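Local coordinates for histone fold protein (Methanopyrus kandleri, PDB 1F1E) that probably binds and compacts DNA as an archaeal histone whose single chain carries two histone folds, at residues A[119-127]-A[139-147]; A[5-15]-A[28-39]. All coordinates share one frame; numbering follows the deposited sequence. Where two conformers were deposited one is given.

Overall arrangement
Interactions 1 and 2 belong to the two histone folds that follow one another in this chain. Interaction 2 sets the first short helix of the first fold across its long central helix, and interaction 1 sets the last helix of the second fold against that fold's own central helix. They share no helix, yet they touch: Phe-14 lies on Leu-119 and Gly-120, and Ile-144 on Phe-34, where the two folds pack together as a histone pair does. Interaction 1 is the more buried, close-set on alanines, with aromatic and lysine chains outside. Interaction 2 grades from an aliphatic interior to a hydrated salt-bridge network of Glu-11, Arg-15 and Lys-28.

Interaction 1: residues A[119-127]-A[139-147]; sequences LGEKAAEYA and DVEKAITYS
Asp-139 settles against the backbone of helix 119-127, its CB 3.5 Å from Ala-123 O. Ala-123 and Ala-127 are fitting here, because small methyls admit a neighbouring helix so closely. The carboxylate lies beside Ala-127, but its chief partner is Arg-132 in the intervening loop, the Arg-Asp pair familiar from histone folds. Val-140 lays CG2 on the Ala-123 methyl and also meets Phe-14 and Ile-31. Lys-142 sends CB over one face of the Tyr-126 ring, 3.6 Å above its plane, and in one of its two conformers NZ reaches a water that donates to Tyr-126 O. Ala-143 is a knob into the hole formed by Leu-119, Lys-122, Ala-123 and Tyr-126. Such knobs-into-holes packing joins the long central helix of the second histone fold to its short C-terminal helix; the axes of segments 119-127 and 139-147 approach to 8.0 Å, their directions 123° apart. Replacing Tyr-126 with an alanine would probably open a gap beside Ala-143 and strip Lys-142 CB of the ring it packs on. Ile-144 meets both methyls of Leu-119, CD1 and CD2 each 4.0 Å from Ile-144 CG1; with its CG anti to the backbone N (chi1 -164°), Leu-119 brings its branched end to this helix. Tyr-146 crosses Tyr-126 at about a right angle, Tyr-126 OH lying 3.4 Å from Tyr-146 CD2. An off-centre CH-pi contact comes from Lys-122 CE, whose neighbouring NZ makes a salt bridge with Glu-125. Ser-147 turns OG back to Ala-143 O in a 2.7 Å hydrogen bond, and its own N reaches that oxygen from the opposite face. Leu-119 CD1 closes over Ser-147 OG at 3.7 Å.

Interaction 2: residues A[5-15]-A[28-39]; sequences LPKAAIERIFR and KDTIYDFVPTMA
Ile-10 fills a hole formed by Ile-31, Tyr-32, Val-35 and Pro-36, meeting Val-35 tip to tip with Ile-10 CG2 3.9 Å from Val-35 CG2. Branched aliphatic chains suit this centre, as each brings two methyls to the joint. Just before helix 7-15, Leu-5 rests on Ala-39, with Leu-5 CD1 3.9 Å from Ala-39 CB; farther along that helix, the Phe-14 ring takes Ile-31 CG2 over one face, 3.7 Å from its centroid. In Ile-31, CG1 stands between the backbone N and the carbonyl carbon (chi1 64°), which lets CD1 meet Phe-14 CB while CG2 covers the ring.

Farther out lies the Tyr-32 ring. In the conformer given, Lys-7 CG sits over the middle of one face, 3.8 Å from the ring centroid; Lys-28 O, one turn back on the helix of Tyr-32, lies over the opposite face toward the rim. The long aliphatic chain of Lys-7 can cover the ring and still end in a charge at the surface.

At the polar edge Arg-15 grips Glu-11 side-on, NE and NH1 both donating to OE2, the NH1 bond being 2.8 Å long with an angle of 158°. Lys-28 NZ completes the salt-bridge network at 3.5 Å from Glu-11 OE2, so one carboxylate oxygen serves both cations. A water joins Glu-11 OE1 to Tyr-32 OH. Helix 7-15 crosses residues 28-39 at 102°, as the short first helix of a histone fold lies across its long central one.

Interaction 1: residues A[119-127]-A[139-147]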
# COMPACT_ATOMS: atom_id res chain seq x y z
N LEU A 119 -5.07 -9.21 8.90
CA LEU A 119 -4.83 -10.31 7.94
C LEU A 119 -5.56 -11.58 8.31
O LEU A 119 -6.09 -12.27 7.43
CB LEU A 119 -3.34 -10.53 7.85
CG LEU A 119 -2.82 -11.34 6.68
CD1 LEU A 119 -2.98 -10.53 5.37
CD2 LEU A 119 -1.43 -11.84 6.96
N GLY A 120 -5.60 -11.89 9.60
CA GLY A 120 -6.32 -13.04 10.07
C GLY A 120 -7.80 -12.89 9.78
O GLY A 120 -8.52 -13.79 9.36
N GLU A 121 -8.34 -11.69 9.97
CA GLU A 121 -9.75 -11.48 9.64
C GLU A 121 -10.02 -11.72 8.17
O GLU A 121 -11.03 -12.31 7.77
CB GLU A 121 -10.17 -10.06 9.96
CG GLU A 121 -10.12 -9.72 11.42
CD GLU A 121 -10.37 -8.26 11.73
OE1 GLU A 121 -10.18 -7.89 12.90
OE2 GLU A 121 -10.87 -7.47 10.88
N LYS A 122 -9.16 -11.22 7.30
CA LYS A 122 -9.35 -11.38 5.89
C LYS A 122 -9.22 -12.85 5.48
O LYS A 122 -10.00 -13.36 4.67
CB LYS A 122 -8.34 -10.49 5.12
CG LYS A 122 -8.67 -10.44 3.61
CD LYS A 122 -9.96 -9.70 3.36
CE LYS A 122 -10.36 -9.51 1.91
NZ LYS A 122 -11.71 -8.84 2.01
N ALA A 123 -8.21 -13.53 6.05
CA ALA A 123 -8.06 -14.96 5.76
C ALA A 123 -9.31 -15.74 6.21
O ALA A 123 -9.72 -16.67 5.53
CB ALA A 123 -6.79 -15.46 6.45
N ALA A 124 -9.88 -15.36 7.35
CA ALA A 124 -11.08 -15.99 7.90
C ALA A 124 -12.22 -15.81 6.91
O ALA A 124 -13.01 -16.74 6.62
CB ALA A 124 -11.40 -15.50 9.29
N GLU A 125 -12.27 -14.63 6.33
CA GLU A 125 -13.31 -14.35 5.35
C GLU A 125 -13.18 -15.26 4.14
O GLU A 125 -14.17 -15.77 3.60
CB GLU A 125 -13.24 -12.85 4.99
CG GLU A 125 -14.10 -12.51 3.79
CD GLU A 125 -14.02 -11.04 3.41
OE1 GLU A 125 -13.22 -10.23 3.90
OE2 GLU A 125 -14.86 -10.71 2.54
N TYR A 126 -11.95 -15.51 3.70
CA TYR A 126 -11.78 -16.45 2.57
C TYR A 126 -12.13 -17.88 2.95
O TYR A 126 -12.70 -18.62 2.14
CB TYR A 126 -10.38 -16.33 2.03
CG TYR A 126 -10.10 -15.09 1.19
CD1 TYR A 126 -10.93 -14.81 0.06
CD2 TYR A 126 -9.11 -14.21 1.48
CE1 TYR A 126 -10.64 -13.66 -0.67
CE2 TYR A 126 -8.83 -13.08 0.73
CZ TYR A 126 -9.61 -12.80 -0.36
OH TYR A 126 -9.36 -11.70 -1.11
N ALA A 127 -11.80 -18.28 4.19
CA ALA A 127 -12.22 -19.62 4.58
C ALA A 127 -13.73 -19.74 4.60
O ALA A 127 -14.32 -20.75 4.20
CB ALA A 127 -11.66 -19.90 5.95
N ASP A 139 -5.95 -19.33 2.08
CA ASP A 139 -6.70 -18.16 2.56
C ASP A 139 -5.79 -17.04 2.96
O ASP A 139 -6.03 -15.86 2.76
CB ASP A 139 -7.46 -18.64 3.81
CG ASP A 139 -8.45 -19.75 3.51
OD1 ASP A 139 -9.06 -19.72 2.41
OD2 ASP A 139 -8.55 -20.62 4.42
N VAL A 140 -4.66 -17.43 3.58
CA VAL A 140 -3.66 -16.47 3.98
C VAL A 140 -2.98 -15.85 2.78
O VAL A 140 -2.80 -14.62 2.73
CB VAL A 140 -2.58 -17.03 4.93
CG1 VAL A 140 -1.72 -15.87 5.44
CG2 VAL A 140 -3.19 -17.79 6.07
N GLU A 141 -2.63 -16.67 1.78
CA GLU A 141 -2.03 -16.15 0.58
C GLU A 141 -2.92 -15.12 -0.13
O GLU A 141 -2.47 -14.04 -0.53
CB GLU A 141 -1.75 -17.32 -0.40
CG GLU A 141 -0.62 -18.23 0.02
CD GLU A 141 -0.57 -19.55 -0.70
OE1 GLU A 141 0.28 -20.36 -0.34
OE2 GLU A 141 -1.41 -19.82 -1.61
N LYS A 142 -4.20 -15.45 -0.21
CA LYS A 142 -5.14 -14.52 -0.85
C LYS A 142 -5.32 -13.24 -0.05
O LYS A 142 -5.38 -12.13 -0.58
CB LYS A 142 -6.50 -15.22 -0.99
CG LYS A 142 -6.75 -16.25 -2.06
CD LYS A 142 -8.17 -16.78 -1.85
CE LYS A 142 -8.72 -17.84 -2.78
NZ LYS A 142 -10.16 -18.13 -2.46
N ALA A 143 -5.35 -13.42 1.31
CA ALA A 143 -5.42 -12.24 2.16
C ALA A 143 -4.23 -11.30 2.00
O ALA A 143 -4.37 -10.07 1.94
CB ALA A 143 -5.58 -12.66 3.61
N ILE A 144 -3.02 -11.88 1.89
CA ILE A 144 -1.81 -11.10 1.64
C ILE A 144 -1.89 -10.37 0.33
O ILE A 144 -1.61 -9.18 0.30
CB ILE A 144 -0.61 -12.04 1.78
CG1 ILE A 144 -0.33 -12.50 3.20
CG2 ILE A 144 0.61 -11.40 1.19
CD1 ILE A 144 0.59 -13.69 3.36
N THR A 145 -2.23 -11.13 -0.71
CA THR A 145 -2.17 -10.52 -2.04
C THR A 145 -3.18 -9.39 -2.15
O THR A 145 -2.89 -8.34 -2.70
CB THR A 145 -2.46 -11.62 -3.06
OG1 THR A 145 -1.31 -12.43 -3.20
CG2 THR A 145 -2.74 -10.92 -4.36
N TYR A 146 -4.37 -9.64 -1.61
CA TYR A 146 -5.45 -8.69 -1.75
C TYR A 146 -5.08 -7.48 -0.93
O TYR A 146 -5.05 -6.35 -1.40
CB TYR A 146 -6.75 -9.33 -1.29
CG TYR A 146 -7.96 -8.50 -1.51
CD1 TYR A 146 -8.33 -7.53 -0.56
CD2 TYR A 146 -8.81 -8.66 -2.61
CE1 TYR A 146 -9.44 -6.75 -0.71
CE2 TYR A 146 -9.91 -7.88 -2.80
CZ TYR A 146 -10.21 -6.93 -1.84
OH TYR A 146 -11.31 -6.16 -1.99
N SER A 147 -4.80 -7.71 0.36
CA SER A 147 -4.68 -6.58 1.24
C SER A 147 -3.43 -5.73 1.14
O SER A 147 -3.48 -4.57 1.54
CB SER A 147 -4.91 -7.04 2.68
OG SER A 147 -3.81 -7.76 3.14
O HOH W 1 -12.06 -18.68 -0.37

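Interaction 2: residues A[5-15]-A[28-39]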
# COMPACT_ATOMS: atom_id res chain seq x y z
N LEU A 5 10.83 -11.52 15.58
CA LEU A 5 9.46 -11.68 16.10
C LEU A 5 9.18 -13.10 16.46
O LEU A 5 9.37 -13.98 15.57
CB LEU A 5 8.50 -11.24 15.01
CG LEU A 5 8.68 -9.77 14.62
CD1 LEU A 5 7.75 -9.53 13.45
CD2 LEU A 5 8.33 -8.81 15.74
N PRO A 6 8.79 -13.47 17.65
CA PRO A 6 8.55 -14.91 17.89
C PRO A 6 7.33 -15.46 17.19
O PRO A 6 6.31 -14.84 17.11
CB PRO A 6 8.34 -14.97 19.42
CG PRO A 6 8.98 -13.73 19.92
CD PRO A 6 8.57 -12.70 18.89
N LYS A 7 7.54 -16.70 16.71
CA LYS A 7 6.49 -17.35 15.95
C LYS A 7 5.23 -17.54 16.81
O LYS A 7 4.11 -17.37 16.32
CB LYS A 7 6.87 -18.73 15.39
CG LYS A 7 7.88 -18.67 14.28
CD LYS A 7 8.48 -19.96 13.79
CE LYS A 7 9.06 -19.95 12.40
NZ LYS A 7 9.29 -21.26 11.68
N ALA A 8 5.43 -17.87 18.08
CA ALA A 8 4.24 -18.08 18.92
C ALA A 8 3.39 -16.84 19.05
O ALA A 8 2.15 -16.93 19.04
CB ALA A 8 4.70 -18.56 20.29
N ALA A 9 4.09 -15.71 19.10
CA ALA A 9 3.40 -14.40 19.19
C ALA A 9 2.75 -14.05 17.85
O ALA A 9 1.58 -13.64 17.86
CB ALA A 9 4.30 -13.28 19.66
N ILE A 10 3.44 -14.25 16.73
CA ILE A 10 2.83 -14.10 15.40
C ILE A 10 1.54 -14.89 15.29
O ILE A 10 0.50 -14.37 14.88
CB ILE A 10 3.79 -14.48 14.28
CG1 ILE A 10 5.03 -13.54 14.27
CG2 ILE A 10 3.10 -14.51 12.94
CD1 ILE A 10 6.08 -14.06 13.30
N GLU A 11 1.61 -16.17 15.69
CA GLU A 11 0.41 -16.95 15.64
C GLU A 11 -0.71 -16.46 16.54
O GLU A 11 -1.79 -16.45 16.02
CB GLU A 11 0.77 -18.40 16.10
CG GLU A 11 -0.42 -19.30 15.90
CD GLU A 11 -0.21 -20.72 16.32
OE1 GLU A 11 0.96 -21.09 16.61
OE2 GLU A 11 -1.23 -21.43 16.37
N ARG A 12 -0.40 -16.11 17.80
CA ARG A 12 -1.51 -15.66 18.66
C ARG A 12 -2.20 -14.41 18.07
O ARG A 12 -3.40 -14.25 18.13
CB ARG A 12 -1.10 -15.41 20.11
CG ARG A 12 -0.72 -16.70 20.86
CD ARG A 12 -0.48 -16.33 22.33
NE ARG A 12 0.75 -15.53 22.43
CZ ARG A 12 1.98 -16.01 22.57
NH1 ARG A 12 2.25 -17.31 22.65
NH2 ARG A 12 2.99 -15.18 22.65
N ILE A 13 -1.33 -13.52 17.54
CA ILE A 13 -1.84 -12.25 17.09
C ILE A 13 -2.71 -12.50 15.87
O ILE A 13 -3.80 -11.98 15.73
CB ILE A 13 -0.73 -11.25 16.88
CG1 ILE A 13 -0.06 -10.87 18.21
CG2 ILE A 13 -1.19 -10.02 16.16
CD1 ILE A 13 1.33 -10.27 18.02
N PHE A 14 -2.19 -13.28 14.92
CA PHE A 14 -3.01 -13.59 13.73
C PHE A 14 -4.31 -14.25 14.14
O PHE A 14 -5.39 -13.95 13.62
CB PHE A 14 -2.19 -14.52 12.85
CG PHE A 14 -2.84 -14.86 11.55
CD1 PHE A 14 -3.56 -16.01 11.39
CD2 PHE A 14 -2.74 -13.99 10.47
CE1 PHE A 14 -4.16 -16.36 10.19
CE2 PHE A 14 -3.35 -14.31 9.30
CZ PHE A 14 -4.06 -15.48 9.15
N ARG A 15 -4.20 -15.17 15.11
CA ARG A 15 -5.39 -15.91 15.53
C ARG A 15 -6.42 -15.03 16.21
O ARG A 15 -7.63 -15.28 16.27
CB ARG A 15 -4.91 -17.05 16.44
CG ARG A 15 -5.55 -18.36 16.44
CD ARG A 15 -4.96 -19.24 17.53
NE ARG A 15 -4.09 -20.29 16.97
CZ ARG A 15 -4.61 -21.38 16.38
NH1 ARG A 15 -3.81 -22.31 15.90
NH2 ARG A 15 -5.92 -21.53 16.26
N LYS A 28 0.11 -21.34 9.15
CA LYS A 28 1.15 -20.83 10.05
C LYS A 28 2.41 -20.61 9.24
O LYS A 28 3.13 -19.63 9.42
CB LYS A 28 1.36 -21.82 11.21
CG LYS A 28 0.15 -22.03 12.06
CD LYS A 28 0.30 -23.13 13.11
CE LYS A 28 -1.02 -23.54 13.69
NZ LYS A 28 -0.92 -24.51 14.80
N ASP A 29 2.77 -21.52 8.33
CA ASP A 29 3.97 -21.37 7.54
C ASP A 29 3.95 -20.04 6.78
O ASP A 29 4.94 -19.29 6.71
CB ASP A 29 4.09 -22.45 6.50
CG ASP A 29 4.51 -23.85 6.77
OD1 ASP A 29 5.12 -24.05 7.82
OD2 ASP A 29 4.20 -24.71 5.93
N THR A 30 2.75 -19.80 6.25
CA THR A 30 2.65 -18.54 5.47
C THR A 30 2.88 -17.27 6.27
O THR A 30 3.61 -16.35 5.88
CB THR A 30 1.30 -18.49 4.78
OG1 THR A 30 1.20 -19.65 3.92
CG2 THR A 30 1.18 -17.29 3.87
N ILE A 31 2.23 -17.23 7.42
CA ILE A 31 2.33 -16.06 8.32
C ILE A 31 3.71 -15.97 8.93
O ILE A 31 4.17 -14.86 9.18
CB ILE A 31 1.24 -16.01 9.39
CG1 ILE A 31 1.27 -17.13 10.40
CG2 ILE A 31 -0.18 -15.94 8.80
CD1 ILE A 31 0.31 -17.01 11.58
N TYR A 32 4.43 -17.04 9.16
CA TYR A 32 5.79 -16.93 9.72
C TYR A 32 6.73 -16.33 8.70
O TYR A 32 7.68 -15.58 8.99
CB TYR A 32 6.22 -18.33 10.10
CG TYR A 32 5.46 -18.96 11.25
CD1 TYR A 32 4.76 -18.29 12.21
CD2 TYR A 32 5.45 -20.34 11.44
CE1 TYR A 32 4.09 -18.86 13.26
CE2 TYR A 32 4.82 -20.99 12.43
CZ TYR A 32 4.11 -20.23 13.36
OH TYR A 32 3.49 -20.90 14.35
N ASP A 33 6.47 -16.68 7.45
CA ASP A 33 7.35 -16.08 6.46
C ASP A 33 6.93 -14.60 6.29
O ASP A 33 7.74 -13.68 6.22
CB ASP A 33 7.29 -16.80 5.10
CG ASP A 33 8.18 -18.06 5.01
OD1 ASP A 33 9.04 -18.25 5.90
OD2 ASP A 33 7.95 -18.90 4.09
N PHE A 34 5.62 -14.34 6.21
CA PHE A 34 5.16 -13.03 5.83
C PHE A 34 5.25 -11.93 6.91
O PHE A 34 5.69 -10.83 6.62
CB PHE A 34 3.70 -13.15 5.34
CG PHE A 34 3.14 -11.78 5.04
CD1 PHE A 34 3.52 -11.17 3.83
CD2 PHE A 34 2.24 -11.17 5.89
CE1 PHE A 34 2.99 -9.93 3.56
CE2 PHE A 34 1.79 -9.89 5.63
CZ PHE A 34 2.16 -9.33 4.45
N VAL A 35 4.81 -12.26 8.11
CA VAL A 35 4.75 -11.20 9.14
C VAL A 35 6.09 -10.54 9.35
O VAL A 35 6.12 -9.30 9.41
CB VAL A 35 4.05 -11.68 10.43
CG1 VAL A 35 4.15 -10.70 11.56
CG2 VAL A 35 2.60 -11.96 10.08
N PRO A 36 7.22 -11.22 9.51
CA PRO A 36 8.48 -10.49 9.66
C PRO A 36 8.82 -9.64 8.46
O PRO A 36 9.40 -8.57 8.60
CB PRO A 36 9.49 -11.65 9.89
CG PRO A 36 8.67 -12.76 10.41
CD PRO A 36 7.39 -12.69 9.63
N THR A 37 8.53 -10.08 7.25
CA THR A 37 8.77 -9.28 6.05
C THR A 37 7.91 -8.03 6.03
O THR A 37 8.38 -6.95 5.72
CB THR A 37 8.47 -10.15 4.81
OG1 THR A 37 9.47 -11.16 4.71
CG2 THR A 37 8.51 -9.37 3.53
N MSE A 38 6.61 -8.20 6.44
CA MSE A 38 5.72 -7.05 6.58
C MSE A 38 6.22 -6.09 7.64
O MSE A 38 6.21 -4.89 7.42
CB MSE A 38 4.30 -7.51 6.89
CG MSE A 38 3.35 -6.38 7.07
SE MSE A 38 3.22 -5.73 8.76
CE MSE A 38 2.50 -7.09 9.65
N ALA A 39 6.66 -6.59 8.77
CA ALA A 39 7.16 -5.72 9.81
C ALA A 39 8.34 -4.92 9.32
O ALA A 39 8.48 -3.71 9.61
CB ALA A 39 7.52 -6.50 11.07
O HOH W 2 4.03 -20.73 17.18
O HOH W 3 2.06 -23.69 16.20
O HOH W 4 -1.11 -23.61 18.02